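Local coordinates for protein 4-carboxymuconolactone decarboxylase (Sinorhizobium meliloti, PDB 4G9Q) that probably acts as a lyase in benzoate degradation or as a peroxiredoxin-like enzyme, and assembles as an all-helical trimer, at residues R60-V65 against L93-D98; I114-Y119 against R190-R195; A199-S204 against E234-E239. One frame throughout, in Å; residues are numbered along the deposited sequence.

Interaction 1 of 3, residues R60-V65 against L93-D98; sequences RLYGDV and LTYYAD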
ATOM      1  N   ARG A  60      -7.248  21.538 -12.696  1.00  9.83           N
ATOM      2  CA  ARG A  60      -5.877  21.377 -12.214  1.00  9.33           C
ATOM      3  C   ARG A  60      -5.188  20.154 -12.804  1.00  9.23           C
ATOM      4  O   ARG A  60      -4.135  20.277 -13.429  1.00  9.46           O
ATOM      5  CB  ARG A  60      -5.841  21.312 -10.687  1.00  9.01           C
ATOM      6  CG  ARG A  60      -6.312  22.597 -10.035  1.00  9.18           C
ATOM      7  CD  ARG A  60      -6.173  22.532  -8.535  1.00  9.45           C
ATOM      8  NE  ARG A  60      -6.311  23.871  -7.978  1.00 10.06           N
ATOM      9  CZ  ARG A  60      -6.221  24.176  -6.686  1.00 10.88           C
ATOM     10  NH1 ARG A  60      -6.010  23.234  -5.772  1.00  9.76           N
ATOM     11  NH2 ARG A  60      -6.339  25.441  -6.314  1.00 11.86           N
ATOM     12  N   LEU A  61      -5.776  18.977 -12.608  1.00  9.05           N
ATOM     13  CA  LEU A  61      -5.132  17.746 -13.060  1.00  9.21           C
ATOM     14  C   LEU A  61      -5.019  17.711 -14.582  1.00  9.80           C
ATOM     15  O   LEU A  61      -3.918  17.645 -15.129  1.00  9.81           O
ATOM     16  CB  LEU A  61      -5.855  16.507 -12.524  1.00  8.96           C
ATOM     17  CG  LEU A  61      -5.175  15.166 -12.820  1.00  8.92           C
ATOM     18  CD1 LEU A  61      -3.734  15.132 -12.297  1.00 10.38           C
ATOM     19  CD2 LEU A  61      -6.011  14.024 -12.253  1.00  9.24           C
ATOM     20  N   TYR A  62      -6.154  17.795 -15.265  1.00 10.39           N
ATOM     21  CA  TYR A  62      -6.135  17.756 -16.719  1.00 11.55           C
ATOM     22  C   TYR A  62      -5.805  19.091 -17.374  1.00 11.65           C
ATOM     23  O   TYR A  62      -5.120  19.125 -18.400  1.00 12.30           O
ATOM     24  CB  TYR A  62      -7.426  17.134 -17.253  1.00 11.64           C
ATOM     25  CG  TYR A  62      -7.332  15.639 -17.190  1.00 14.69           C
ATOM     26  CD1 TYR A  62      -6.790  14.918 -18.258  1.00 16.83           C
ATOM     27  CD2 TYR A  62      -7.711  14.945 -16.045  1.00 15.65           C
ATOM     28  CE1 TYR A  62      -6.668  13.545 -18.203  1.00 18.68           C
ATOM     29  CE2 TYR A  62      -7.593  13.564 -15.976  1.00 17.85           C
ATOM     30  CZ  TYR A  62      -7.073  12.874 -17.061  1.00 19.27           C
ATOM     31  OH  TYR A  62      -6.954  11.512 -17.008  1.00 20.80           O
ATOM     32  N   GLY A  63      -6.258  20.182 -16.763  1.00 11.65           N
ATOM     33  CA  GLY A  63      -6.103  21.516 -17.341  1.00 11.87           C
ATOM     34  C   GLY A  63      -4.738  22.141 -17.129  1.00 12.00           C
ATOM     35  O   GLY A  63      -4.352  23.070 -17.852  1.00 12.60           O
ATOM     36  N   ASP A  64      -4.004  21.644 -16.135  1.00 11.43           N
ATOM     37  CA  ASP A  64      -2.699  22.207 -15.801  1.00 11.13           C
ATOM     38  C   ASP A  64      -1.589  21.156 -15.793  1.00 10.53           C
ATOM     39  O   ASP A  64      -0.682  21.212 -16.625  1.00 10.03           O
ATOM     40  CB  ASP A  64      -2.761  22.980 -14.477  1.00 11.78           C
ATOM     41  CG  ASP A  64      -1.641  23.995 -14.335  1.00 13.95           C
ATOM     42  OD1 ASP A  64      -0.492  23.591 -14.068  1.00 15.02           O
ATOM     43  OD2 ASP A  64      -1.913  25.209 -14.483  1.00 17.98           O
ATOM     44  N   VAL A  65      -1.658  20.195 -14.872  1.00  9.79           N
ATOM     45  CA  VAL A  65      -0.582  19.200 -14.729  1.00  9.23           C
ATOM     46  C   VAL A  65      -0.293  18.477 -16.049  1.00  9.21           C
ATOM     47  O   VAL A  65       0.858  18.445 -16.507  1.00  8.93           O
ATOM     48  CB  VAL A  65      -0.897  18.163 -13.627  1.00  9.48           C
ATOM     49  CG1 VAL A  65       0.261  17.158 -13.475  1.00  9.53           C
ATOM     50  CG2 VAL A  65      -1.157  18.874 -12.319  1.00  9.09           C
ATOM     51  N   LEU A  93      -7.401   1.549 -14.969  1.00 12.77           N
ATOM     52  CA  LEU A  93      -6.570   1.243 -16.128  1.00 12.86           C
ATOM     53  C   LEU A  93      -7.317   1.148 -17.445  1.00 12.36           C
ATOM     54  O   LEU A  93      -6.735   1.404 -18.486  1.00 12.87           O
ATOM     55  CB  LEU A  93      -5.790  -0.058 -15.905  1.00 13.16           C
ATOM     56  CG  LEU A  93      -4.266  -0.096 -15.825  1.00 14.53           C
ATOM     57  CD1 LEU A  93      -3.603   1.222 -15.449  1.00 14.20           C
ATOM     58  CD2 LEU A  93      -3.842  -1.224 -14.885  1.00 14.11           C
ATOM     59  N   THR A  94      -8.589   0.765 -17.414  1.00 12.13           N
ATOM     60  CA  THR A  94      -9.361   0.704 -18.655  1.00 12.06           C
ATOM     61  C   THR A  94      -9.343   2.083 -19.321  1.00 11.87           C
ATOM     62  O   THR A  94      -9.017   2.207 -20.508  1.00 12.63           O
ATOM     63  CB  THR A  94     -10.802   0.210 -18.415  1.00 12.12           C
ATOM     64  OG1 THR A  94     -10.763  -1.041 -17.719  1.00 13.15           O
ATOM     65  CG2 THR A  94     -11.527   0.001 -19.742  1.00 13.29           C
ATOM     66  N   TYR A  95      -9.656   3.114 -18.544  1.00 10.83           N
ATOM     67  CA  TYR A  95      -9.611   4.481 -19.040  1.00 10.30           C
ATOM     68  C   TYR A  95      -8.179   4.912 -19.355  1.00  9.91           C
ATOM     69  O   TYR A  95      -7.904   5.427 -20.441  1.00  9.43           O
ATOM     70  CB  TYR A  95     -10.262   5.451 -18.041  1.00 10.50           C
ATOM     71  CG  TYR A  95     -10.084   6.898 -18.428  1.00 10.75           C
ATOM     72  CD1 TYR A  95     -10.917   7.496 -19.376  1.00 12.28           C
ATOM     73  CD2 TYR A  95      -9.068   7.671 -17.860  1.00 12.03           C
ATOM     74  CE1 TYR A  95     -10.742   8.829 -19.741  1.00 12.30           C
ATOM     75  CE2 TYR A  95      -8.888   8.991 -18.216  1.00 12.63           C
ATOM     76  CZ  TYR A  95      -9.728   9.567 -19.155  1.00 13.63           C
ATOM     77  OH  TYR A  95      -9.535  10.876 -19.506  1.00 14.37           O
ATOM     78  N   TYR A  96      -7.264   4.689 -18.412  1.00  9.53           N
ATOM     79  CA  TYR A  96      -5.907   5.206 -18.570  1.00  9.19           C
ATOM     80  C   TYR A  96      -5.071   4.491 -19.626  1.00  9.15           C
ATOM     81  O   TYR A  96      -4.233   5.120 -20.269  1.00  8.98           O
ATOM     82  CB  TYR A  96      -5.177   5.324 -17.225  1.00  9.30           C
ATOM     83  CG  TYR A  96      -5.527   6.621 -16.525  1.00  9.01           C
ATOM     84  CD1 TYR A  96      -5.014   7.835 -16.978  1.00  8.92           C
ATOM     85  CD2 TYR A  96      -6.402   6.638 -15.441  1.00  9.83           C
ATOM     86  CE1 TYR A  96      -5.345   9.034 -16.355  1.00  8.74           C
ATOM     87  CE2 TYR A  96      -6.737   7.830 -14.811  1.00  9.07           C
ATOM     88  CZ  TYR A  96      -6.205   9.021 -15.272  1.00  9.48           C
ATOM     89  OH  TYR A  96      -6.540  10.203 -14.654  1.00  9.53           O
ATOM     90  N   ALA A  97      -5.318   3.196 -19.824  1.00  9.34           N
ATOM     91  CA  ALA A  97      -4.642   2.455 -20.894  1.00  9.42           C
ATOM     92  C   ALA A  97      -5.150   2.909 -22.256  1.00  9.58           C
ATOM     93  O   ALA A  97      -4.365   3.054 -23.191  1.00  9.27           O
ATOM     94  CB  ALA A  97      -4.809   0.944 -20.725  1.00  9.45           C
ATOM     95  N   ASP A  98      -6.458   3.152 -22.359  1.00  9.63           N
ATOM     96  CA  ASP A  98      -7.037   3.697 -23.587  1.00 10.11           C
ATOM     97  C   ASP A  98      -6.413   5.054 -23.908  1.00 10.01           C
ATOM     98  O   ASP A  98      -6.019   5.311 -25.044  1.00  9.89           O
ATOM     99  CB  ASP A  98      -8.561   3.830 -23.472  1.00 10.59           C
ATOM    100  CG  ASP A  98      -9.184   4.437 -24.721  1.00 12.55           C
ATOM    101  OD1 ASP A  98      -9.387   3.698 -25.703  1.00 14.54           O
ATOM    102  OD2 ASP A  98      -9.467   5.653 -24.723  1.00 15.46           O
TER
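Y62 meets Y95 and Y96 through its hydroxyl. The Y62 side chain runs from helix 51-65 toward helix 93-102, and the two partner tyrosines come from the opposite direction. Y62 OH and Y96 OH lie 2.7 Å apart and are hydrogen-bonded. Either could be the donor. Y96 OH sits at the edge of the Y62 ring, near its plane. Y62 OH also lies 3.0 Å from Y96 CE1, beside the hydroxyl it bonds. Y95 adds an edge contact: Y62 OH lies in the plane of its ring, 3.4 Å from Y95 CE2. CG of Y95 is anti to the backbone N (chi1 173°), and this sends the ring toward the Y62 hydroxyl. Y95 also packs on its neighbour, with CD2 over the centre of one face of the Y96 ring. The backbones stay well apart, with Y62 CA 12.7 Å from Y96 CA, so the long side chains span the gap. Y95 OH has its main partner in P34 O. The Y62 ring stacks with W66. Y96 OH is also hydrogen-bonded to Y247 OH. The hydroxyls of Y62, Y96 and Y247 thus form a hydrogen-bonded chain linking three helices.

Interaction 2 of 3, residues I114-Y119 against R190-R195; sequences ITHLAY and RDLWLR
H116 NE2 is hydrogen-bonded to T207 OG1, and the ring held in this way meets W193 and L192. With chi1 at -170°, the H116 imidazole swings toward the 190-195 segment. The pair with W193 is T-shaped. The edge of H116 faces the six-membered ring of W193, with the planes at 87° and the centroids 5.0 Å apart. CE1 of H116 makes the approach, 3.7 Å from W193 CZ2, and lies over the indole face but toward its rim. W193 NE1 is hydrogen-bonded to Y120 OH, and the H116 ring stacks with Y120, so Y120 supports both aromatic partners. L192 is the apolar partner and has the most surface buried here. Its side chain runs roughly perpendicular to that of H116, with L192 CD2 3.4 Å from H116 ND1. The same methyl reaches Y119, where L192 CD2 is 3.7 Å from Y119 CD2. L192 and Y119 run alongside, pointing opposite ways. Y119 OH is hydrogen-bonded to R60 NH1 of the third subunit. A type I turn runs from L192 to R195, with R195 N hydrogen-bonded to L192 O at 3.2 Å. The contact joins the two carboxymuconolactone decarboxylase family regions of the chain, consistent with an AhpD-like all-helical fold in which two such units share one polypeptide.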
ATOM      1  N   ILE A 114       3.493  -3.993 -17.868  1.00  5.91           N
ATOM      2  CA  ILE A 114       2.845  -4.980 -17.004  1.00  5.99           C
ATOM      3  C   ILE A 114       3.836  -6.081 -16.594  1.00  5.95           C
ATOM      4  O   ILE A 114       3.965  -6.395 -15.413  1.00  5.28           O
ATOM      5  CB  ILE A 114       1.563  -5.534 -17.669  1.00  6.34           C
ATOM      6  CG1 ILE A 114       0.540  -4.395 -17.787  1.00  6.94           C
ATOM      7  CG2 ILE A 114       0.987  -6.710 -16.869  1.00  6.55           C
ATOM      8  CD1 ILE A 114      -0.593  -4.640 -18.768  1.00  7.75           C
ATOM      9  N   THR A 115       4.558  -6.635 -17.566  1.00  5.85           N
ATOM     10  CA  THR A 115       5.536  -7.685 -17.276  1.00  6.26           C
ATOM     11  C   THR A 115       6.663  -7.184 -16.378  1.00  5.95           C
ATOM     12  O   THR A 115       7.074  -7.873 -15.436  1.00  6.31           O
ATOM     13  CB  THR A 115       6.094  -8.283 -18.571  1.00  6.58           C
ATOM     14  OG1 THR A 115       5.011  -8.871 -19.301  1.00  7.04           O
ATOM     15  CG2 THR A 115       7.147  -9.346 -18.281  1.00  7.43           C
ATOM     16  N   HIS A 116       7.157  -5.984 -16.674  1.00  5.52           N
ATOM     17  CA  HIS A 116       8.211  -5.379 -15.884  1.00  5.23           C
ATOM     18  C   HIS A 116       7.772  -5.190 -14.436  1.00  5.27           C
ATOM     19  O   HIS A 116       8.524  -5.488 -13.507  1.00  5.16           O
ATOM     20  CB  HIS A 116       8.632  -4.031 -16.481  1.00  5.41           C
ATOM     21  CG  HIS A 116       9.865  -3.468 -15.852  1.00  5.43           C
ATOM     22  ND1 HIS A 116      11.122  -3.966 -16.112  1.00  5.41           N
ATOM     23  CD2 HIS A 116      10.033  -2.466 -14.955  1.00  5.51           C
ATOM     24  CE1 HIS A 116      12.013  -3.298 -15.400  1.00  5.85           C
ATOM     25  NE2 HIS A 116      11.378  -2.380 -14.692  1.00  6.42           N
ATOM     26  N   LEU A 117       6.547  -4.706 -14.254  1.00  5.41           N
ATOM     27  CA  LEU A 117       6.053  -4.433 -12.911  1.00  5.56           C
ATOM     28  C   LEU A 117       5.605  -5.673 -12.141  1.00  6.07           C
ATOM     29  O   LEU A 117       5.427  -5.599 -10.928  1.00  6.42           O
ATOM     30  CB  LEU A 117       4.983  -3.334 -12.922  1.00  5.62           C
ATOM     31  CG  LEU A 117       5.533  -1.971 -13.377  1.00  5.13           C
ATOM     32  CD1 LEU A 117       4.447  -0.923 -13.276  1.00  6.30           C
ATOM     33  CD2 LEU A 117       6.778  -1.551 -12.589  1.00  5.22           C
ATOM     34  N   ALA A 118       5.457  -6.812 -12.825  1.00  6.18           N
ATOM     35  CA  ALA A 118       5.295  -8.092 -12.120  1.00  6.37           C
ATOM     36  C   ALA A 118       6.493  -8.305 -11.195  1.00  6.66           C
ATOM     37  O   ALA A 118       6.345  -8.733 -10.044  1.00  6.55           O
ATOM     38  CB  ALA A 118       5.171  -9.244 -13.105  1.00  6.77           C
ATOM     39  N   TYR A 119       7.678  -7.966 -11.698  1.00  6.38           N
ATOM     40  CA  TYR A 119       8.906  -8.105 -10.923  1.00  6.67           C
ATOM     41  C   TYR A 119       9.103  -6.969  -9.926  1.00  6.62           C
ATOM     42  O   TYR A 119       9.527  -7.207  -8.801  1.00  6.87           O
ATOM     43  CB  TYR A 119      10.116  -8.192 -11.849  1.00  6.20           C
ATOM     44  CG  TYR A 119      10.146  -9.457 -12.668  1.00  6.83           C
ATOM     45  CD1 TYR A 119      10.761 -10.614 -12.178  1.00  7.87           C
ATOM     46  CD2 TYR A 119       9.565  -9.499 -13.933  1.00  7.20           C
ATOM     47  CE1 TYR A 119      10.795 -11.788 -12.943  1.00  7.39           C
ATOM     48  CE2 TYR A 119       9.586 -10.664 -14.696  1.00  8.24           C
ATOM     49  CZ  TYR A 119      10.198 -11.798 -14.197  1.00  8.33           C
ATOM     50  OH  TYR A 119      10.220 -12.936 -14.962  1.00  9.14           O
ATOM     51  N   ARG A 190      20.188  -9.762 -16.482  1.00  9.29           N
ATOM     52  CA  ARG A 190      20.592 -10.487 -17.691  1.00  9.46           C
ATOM     53  C   ARG A 190      19.416 -10.946 -18.555  1.00  8.74           C
ATOM     54  O   ARG A 190      19.602 -11.706 -19.515  1.00  8.92           O
ATOM     55  CB  ARG A 190      21.520 -11.659 -17.343  1.00  9.93           C
ATOM     56  CG  ARG A 190      22.904 -11.209 -16.908  1.00 13.01           C
ATOM     57  CD  ARG A 190      23.874 -12.374 -16.783  1.00 18.73           C
ATOM     58  NE  ARG A 190      25.148 -12.057 -17.431  1.00 24.04           N
ATOM     59  CZ  ARG A 190      25.463 -12.393 -18.679  1.00 25.54           C
ATOM     60  NH1 ARG A 190      24.609 -13.080 -19.431  1.00 27.84           N
ATOM     61  NH2 ARG A 190      26.640 -12.050 -19.178  1.00 27.47           N
ATOM     62  N   ASP A 191      18.211 -10.479 -18.224  1.00  7.81           N
ATOM     63  CA  ASP A 191      17.025 -10.768 -19.037  1.00  7.57           C
ATOM     64  C   ASP A 191      16.056  -9.591 -19.103  1.00  7.10           C
ATOM     65  O   ASP A 191      16.022  -8.884 -20.108  1.00  6.68           O
ATOM     66  CB  ASP A 191      16.303 -12.051 -18.581  1.00  7.91           C
ATOM     67  CG  ASP A 191      15.042 -12.334 -19.395  1.00  9.02           C
ATOM     68  OD1 ASP A 191      14.959 -11.873 -20.555  1.00 10.58           O
ATOM     69  OD2 ASP A 191      14.125 -13.016 -18.883  1.00 12.21           O
ATOM     70  N   LEU A 192      15.280  -9.377 -18.034  1.00  6.42           N
ATOM     71  CA  LEU A 192      14.241  -8.342 -18.023  1.00  6.43           C
ATOM     72  C   LEU A 192      14.727  -6.987 -18.558  1.00  6.32           C
ATOM     73  O   LEU A 192      14.076  -6.393 -19.425  1.00  6.84           O
ATOM     74  CB  LEU A 192      13.628  -8.190 -16.614  1.00  6.11           C
ATOM     75  CG  LEU A 192      12.435  -7.229 -16.453  1.00  6.84           C
ATOM     76  CD1 LEU A 192      11.209  -7.710 -17.215  1.00  7.78           C
ATOM     77  CD2 LEU A 192      12.109  -7.037 -14.972  1.00  6.68           C
ATOM     78  N   TRP A 193      15.874  -6.525 -18.063  1.00  6.50           N
ATOM     79  CA  TRP A 193      16.406  -5.205 -18.412  1.00  6.69           C
ATOM     80  C   TRP A 193      16.949  -5.129 -19.835  1.00  6.96           C
ATOM     81  O   TRP A 193      17.141  -4.037 -20.367  1.00  7.31           O
ATOM     82  CB  TRP A 193      17.457  -4.747 -17.391  1.00  6.71           C
ATOM     83  CG  TRP A 193      16.804  -4.196 -16.161  1.00  7.25           C
ATOM     84  CD1 TRP A 193      16.586  -4.845 -14.984  1.00  7.97           C
ATOM     85  CD2 TRP A 193      16.247  -2.889 -16.011  1.00  8.52           C
ATOM     86  NE1 TRP A 193      15.933  -4.014 -14.097  1.00  9.30           N
ATOM     87  CE2 TRP A 193      15.711  -2.808 -14.704  1.00  9.11           C
ATOM     88  CE3 TRP A 193      16.162  -1.768 -16.848  1.00  9.34           C
ATOM     89  CZ2 TRP A 193      15.091  -1.649 -14.216  1.00  9.39           C
ATOM     90  CZ3 TRP A 193      15.542  -0.614 -16.361  1.00 10.06           C
ATOM     91  CH2 TRP A 193      15.018  -0.569 -15.055  1.00  9.73           C
ATOM     92  N   LEU A 194      17.165  -6.290 -20.446  1.00  6.84           N
ATOM     93  CA  LEU A 194      17.637  -6.370 -21.831  1.00  7.09           C
ATOM     94  C   LEU A 194      16.518  -6.661 -22.834  1.00  7.18           C
ATOM     95  O   LEU A 194      16.754  -6.703 -24.049  1.00  7.54           O
ATOM     96  CB  LEU A 194      18.738  -7.433 -21.942  1.00  6.76           C
ATOM     97  CG  LEU A 194      19.897  -7.287 -20.951  1.00  7.75           C
ATOM     98  CD1 LEU A 194      20.877  -8.445 -21.114  1.00  8.16           C
ATOM     99  CD2 LEU A 194      20.604  -5.927 -21.095  1.00  8.29           C
ATOM    100  N   ARG A 195      15.298  -6.855 -22.340  1.00  6.73           N
ATOM    101  CA  ARG A 195      14.161  -7.071 -23.225  1.00  6.50           C
ATOM    102  C   ARG A 195      13.882  -5.802 -24.039  1.00  6.92           C
ATOM    103  O   ARG A 195      13.806  -4.710 -23.479  1.00  6.97           O
ATOM    104  CB  ARG A 195      12.936  -7.526 -22.428  1.00  6.46           C
ATOM    105  CG  ARG A 195      13.032  -8.978 -21.937  1.00  6.02           C
ATOM    106  CD  ARG A 195      11.879  -9.324 -20.983  1.00  6.23           C
ATOM    107  NE  ARG A 195      10.576  -9.098 -21.612  1.00  6.89           N
ATOM    108  CZ  ARG A 195       9.938  -9.977 -22.382  1.00  7.04           C
ATOM    109  NH1 ARG A 195      10.458 -11.180 -22.623  1.00  7.12           N
ATOM    110  NH2 ARG A 195       8.768  -9.653 -22.909  1.00  6.86           N
TER

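Interaction 3 of 3, residues A199-S204 against E234-E239; sequences APRDRS and EEQAAE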
ATOM      1  N   ALA A 199      12.259   0.544 -24.511  1.00  8.76           N
ATOM      2  CA  ALA A 199      13.572   1.177 -24.568  1.00  8.79           C
ATOM      3  C   ALA A 199      14.081   1.347 -23.137  1.00  8.49           C
ATOM      4  O   ALA A 199      13.273   1.556 -22.224  1.00  8.24           O
ATOM      5  CB  ALA A 199      13.470   2.521 -25.260  1.00  8.67           C
ATOM      6  N   PRO A 200      15.411   1.234 -22.925  1.00  8.34           N
ATOM      7  CA  PRO A 200      15.979   1.370 -21.579  1.00  8.23           C
ATOM      8  C   PRO A 200      15.491   2.616 -20.841  1.00  8.12           C
ATOM      9  O   PRO A 200      15.157   2.526 -19.658  1.00  7.62           O
ATOM     10  CB  PRO A 200      17.481   1.437 -21.850  1.00  8.63           C
ATOM     11  CG  PRO A 200      17.640   0.552 -23.041  1.00  8.45           C
ATOM     12  CD  PRO A 200      16.458   0.880 -23.907  1.00  8.53           C
ATOM     13  N   ARG A 201      15.430   3.752 -21.538  1.00  8.02           N
ATOM     14  CA  ARG A 201      14.916   4.994 -20.952  1.00  8.42           C
ATOM     15  C   ARG A 201      13.500   4.825 -20.400  1.00  8.03           C
ATOM     16  O   ARG A 201      13.196   5.280 -19.293  1.00  8.16           O
ATOM     17  CB  ARG A 201      14.927   6.111 -21.993  1.00  8.71           C
ATOM     18  CG  ARG A 201      14.360   7.426 -21.488  1.00 10.33           C
ATOM     19  CD  ARG A 201      13.564   8.079 -22.592  1.00 14.33           C
ATOM     20  NE  ARG A 201      13.032   9.387 -22.221  1.00 14.67           N
ATOM     21  CZ  ARG A 201      11.739   9.666 -22.073  1.00 14.15           C
ATOM     22  NH1 ARG A 201      10.817   8.727 -22.250  1.00 12.80           N
ATOM     23  NH2 ARG A 201      11.369  10.900 -21.759  1.00 13.52           N
ATOM     24  N   ASP A 202      12.643   4.177 -21.187  1.00  7.79           N
ATOM     25  CA  ASP A 202      11.246   3.973 -20.820  1.00  7.61           C
ATOM     26  C   ASP A 202      11.081   2.929 -19.719  1.00  6.84           C
ATOM     27  O   ASP A 202      10.203   3.064 -18.867  1.00  6.96           O
ATOM     28  CB  ASP A 202      10.422   3.589 -22.048  1.00  7.99           C
ATOM     29  CG  ASP A 202      10.379   4.693 -23.087  1.00  9.40           C
ATOM     30  OD1 ASP A 202      10.269   5.873 -22.697  1.00 12.32           O
ATOM     31  OD2 ASP A 202      10.448   4.386 -24.295  1.00 11.13           O
ATOM     32  N   ARG A 203      11.917   1.894 -19.738  1.00  6.16           N
ATOM     33  CA  ARG A 203      11.892   0.891 -18.669  1.00  5.69           C
ATOM     34  C   ARG A 203      12.308   1.521 -17.339  1.00  5.84           C
ATOM     35  O   ARG A 203      11.714   1.242 -16.299  1.00  5.69           O
ATOM     36  CB  ARG A 203      12.776  -0.311 -19.012  1.00  5.69           C
ATOM     37  CG  ARG A 203      12.513  -1.532 -18.135  1.00  5.54           C
ATOM     38  CD  ARG A 203      13.367  -2.732 -18.549  1.00  5.57           C
ATOM     39  NE  ARG A 203      13.037  -3.217 -19.892  1.00  6.14           N
ATOM     40  CZ  ARG A 203      12.044  -4.063 -20.171  1.00  6.15           C
ATOM     41  NH1 ARG A 203      11.251  -4.529 -19.208  1.00  5.81           N
ATOM     42  NH2 ARG A 203      11.837  -4.435 -21.426  1.00  6.15           N
ATOM     43  N   SER A 204      13.316   2.387 -17.385  1.00  6.04           N
ATOM     44  CA  SER A 204      13.737   3.131 -16.201  1.00  6.55           C
ATOM     45  C   SER A 204      12.646   4.102 -15.751  1.00  6.58           C
ATOM     46  O   SER A 204      12.407   4.253 -14.550  1.00  6.26           O
ATOM     47  CB  SER A 204      15.045   3.873 -16.473  1.00  6.90           C
ATOM     48  OG  SER A 204      16.133   2.959 -16.525  1.00  7.81           O
ATOM     49  N   GLU A 234      16.897  15.715 -16.437  1.00  9.45           N
ATOM     50  CA  GLU A 234      16.605  16.103 -15.060  1.00  9.59           C
ATOM     51  C   GLU A 234      15.258  16.817 -14.932  1.00  9.55           C
ATOM     52  O   GLU A 234      14.526  16.588 -13.962  1.00  9.29           O
ATOM     53  CB  GLU A 234      17.734  16.957 -14.484  1.00  9.87           C
ATOM     54  CG  GLU A 234      19.040  16.181 -14.309  1.00 10.82           C
ATOM     55  CD  GLU A 234      20.089  16.944 -13.526  1.00 11.98           C
ATOM     56  OE1 GLU A 234      19.842  18.117 -13.173  1.00 12.87           O
ATOM     57  OE2 GLU A 234      21.171  16.367 -13.263  1.00 14.27           O
ATOM     58  N   GLU A 235      14.917  17.666 -15.903  1.00  9.14           N
ATOM     59  CA  GLU A 235      13.615  18.345 -15.858  1.00  9.05           C
ATOM     60  C   GLU A 235      12.470  17.362 -16.073  1.00  8.53           C
ATOM     61  O   GLU A 235      11.419  17.493 -15.452  1.00  8.23           O
ATOM     62  CB  GLU A 235      13.530  19.546 -16.819  1.00  9.66           C
ATOM     63  CG  GLU A 235      13.451  19.226 -18.315  1.00 10.71           C
ATOM     64  CD  GLU A 235      12.034  18.935 -18.815  1.00 12.60           C
ATOM     65  OE1 GLU A 235      11.045  19.234 -18.099  1.00 13.26           O
ATOM     66  OE2 GLU A 235      11.913  18.403 -19.939  1.00 12.34           O
ATOM     67  N   GLN A 236      12.684  16.371 -16.942  1.00  7.99           N
ATOM     68  CA  GLN A 236      11.693  15.310 -17.135  1.00  8.00           C
ATOM     69  C   GLN A 236      11.470  14.552 -15.824  1.00  7.87           C
ATOM     70  O   GLN A 236      10.327  14.291 -15.442  1.00  7.44           O
ATOM     71  CB  GLN A 236      12.112  14.361 -18.264  1.00  8.13           C
ATOM     72  CG  GLN A 236      11.808  14.926 -19.661  1.00  8.43           C
ATOM     73  CD  GLN A 236      12.517  14.202 -20.796  1.00 10.88           C
ATOM     74  OE1 GLN A 236      13.355  13.324 -20.580  1.00 10.15           O
ATOM     75  NE2 GLN A 236      12.188  14.587 -22.024  1.00 11.90           N
ATOM     76  N   ALA A 237      12.564  14.222 -15.134  1.00  7.94           N
ATOM     77  CA  ALA A 237      12.488  13.530 -13.845  1.00  7.86           C
ATOM     78  C   ALA A 237      11.733  14.365 -12.816  1.00  7.74           C
ATOM     79  O   ALA A 237      10.945  13.832 -12.038  1.00  7.85           O
ATOM     80  CB  ALA A 237      13.885  13.175 -13.337  1.00  7.97           C
ATOM     81  N   ALA A 238      11.961  15.677 -12.825  1.00  7.78           N
ATOM     82  CA  ALA A 238      11.238  16.584 -11.935  1.00  7.48           C
ATOM     83  C   ALA A 238       9.746  16.580 -12.268  1.00  7.38           C
ATOM     84  O   ALA A 238       8.907  16.628 -11.369  1.00  7.44           O
ATOM     85  CB  ALA A 238      11.812  17.997 -12.023  1.00  8.14           C
ATOM     86  N   GLU A 239       9.420  16.515 -13.558  1.00  7.13           N
ATOM     87  CA  GLU A 239       8.023  16.450 -13.994  1.00  7.08           C
ATOM     88  C   GLU A 239       7.370  15.132 -13.587  1.00  6.80           C
ATOM     89  O   GLU A 239       6.183  15.110 -13.267  1.00  6.35           O
ATOM     90  CB  GLU A 239       7.890  16.654 -15.509  1.00  7.56           C
ATOM     91  CG  GLU A 239       8.259  18.063 -16.002  1.00  8.72           C
ATOM     92  CD  GLU A 239       7.290  19.158 -15.555  1.00 11.12           C
ATOM     93  OE1 GLU A 239       6.094  18.876 -15.315  1.00 12.10           O
ATOM     94  OE2 GLU A 239       7.730  20.324 -15.461  1.00 13.43           O
TER
HETATM   95  O   HOH W   1      14.545  11.523 -22.549  1.00 22.03           O
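R201 and Q236 reach toward each other from two helices and meet almost perpendicular. Their flat ends are also turned steeply, with the guanidinium and amide planes 84° apart. Q236 OE1 comes to the edge of the guanidinium, near its plane. R201 NH2 donates to Q236 OE1 at 3.3 Å. The N-H...O angle is 160°, but the bond is long and weak. A water adds a second path. It accepts from R201 NE at 2.6 Å and donates to Q236 OE1 at 2.9 Å. The arginine therefore meets the amide oxygen twice, once directly through NH2 and once from NE through the water. R201 leaves its backbone extended (chi1 178°), then bends at chi2 before reaching across. Q236 is extended beyond CG, which brings its amide out to meet the guanidinium.

Each group has other partners. R201 NH1 forms a salt bridge with D202 OD1 at 2.9 Å, and this oxygen lies in the guanidinium plane. D202 OD1 also pairs with R74. The strongest partner of R201 NH2 is D75, which probably helps to hold the guanidinium in place and offset its charge. Q236 OE1 also accepts from the backbone N of S233, just before its own helix. Three donors thus converge on this oxygen: S233 N, the water and, weakly, R201 NH2.

The contact is small and lies at the surface. It bridges the first turn of helix 200-213 and the first turn of helix 234-248. Helix 73-86 lies alongside and supplies both R74 and D75. Its R76 pairs with E239, so this helix is tied by charge to both partners.

Overall arrangement
The three contacts follow one another along the chain, and none nests within or crosses another. Interaction 1 closes a loop that contains helix 73-86. Interaction 2 closes the longest loop, 70 residues, and joins the first family region to the second. Interaction 3 closes a loop that contains helix 220-229, within the second region. Interactions 1 and 2 lie on opposite sides of the chain centre, about 25 Å apart between centres. Interactions 2 and 3 touch through R203, which reaches the turn at R195 and packs by H116 and W193. Helix 234-248 carries part of interaction 3 and also supplies Y247 to interaction 1.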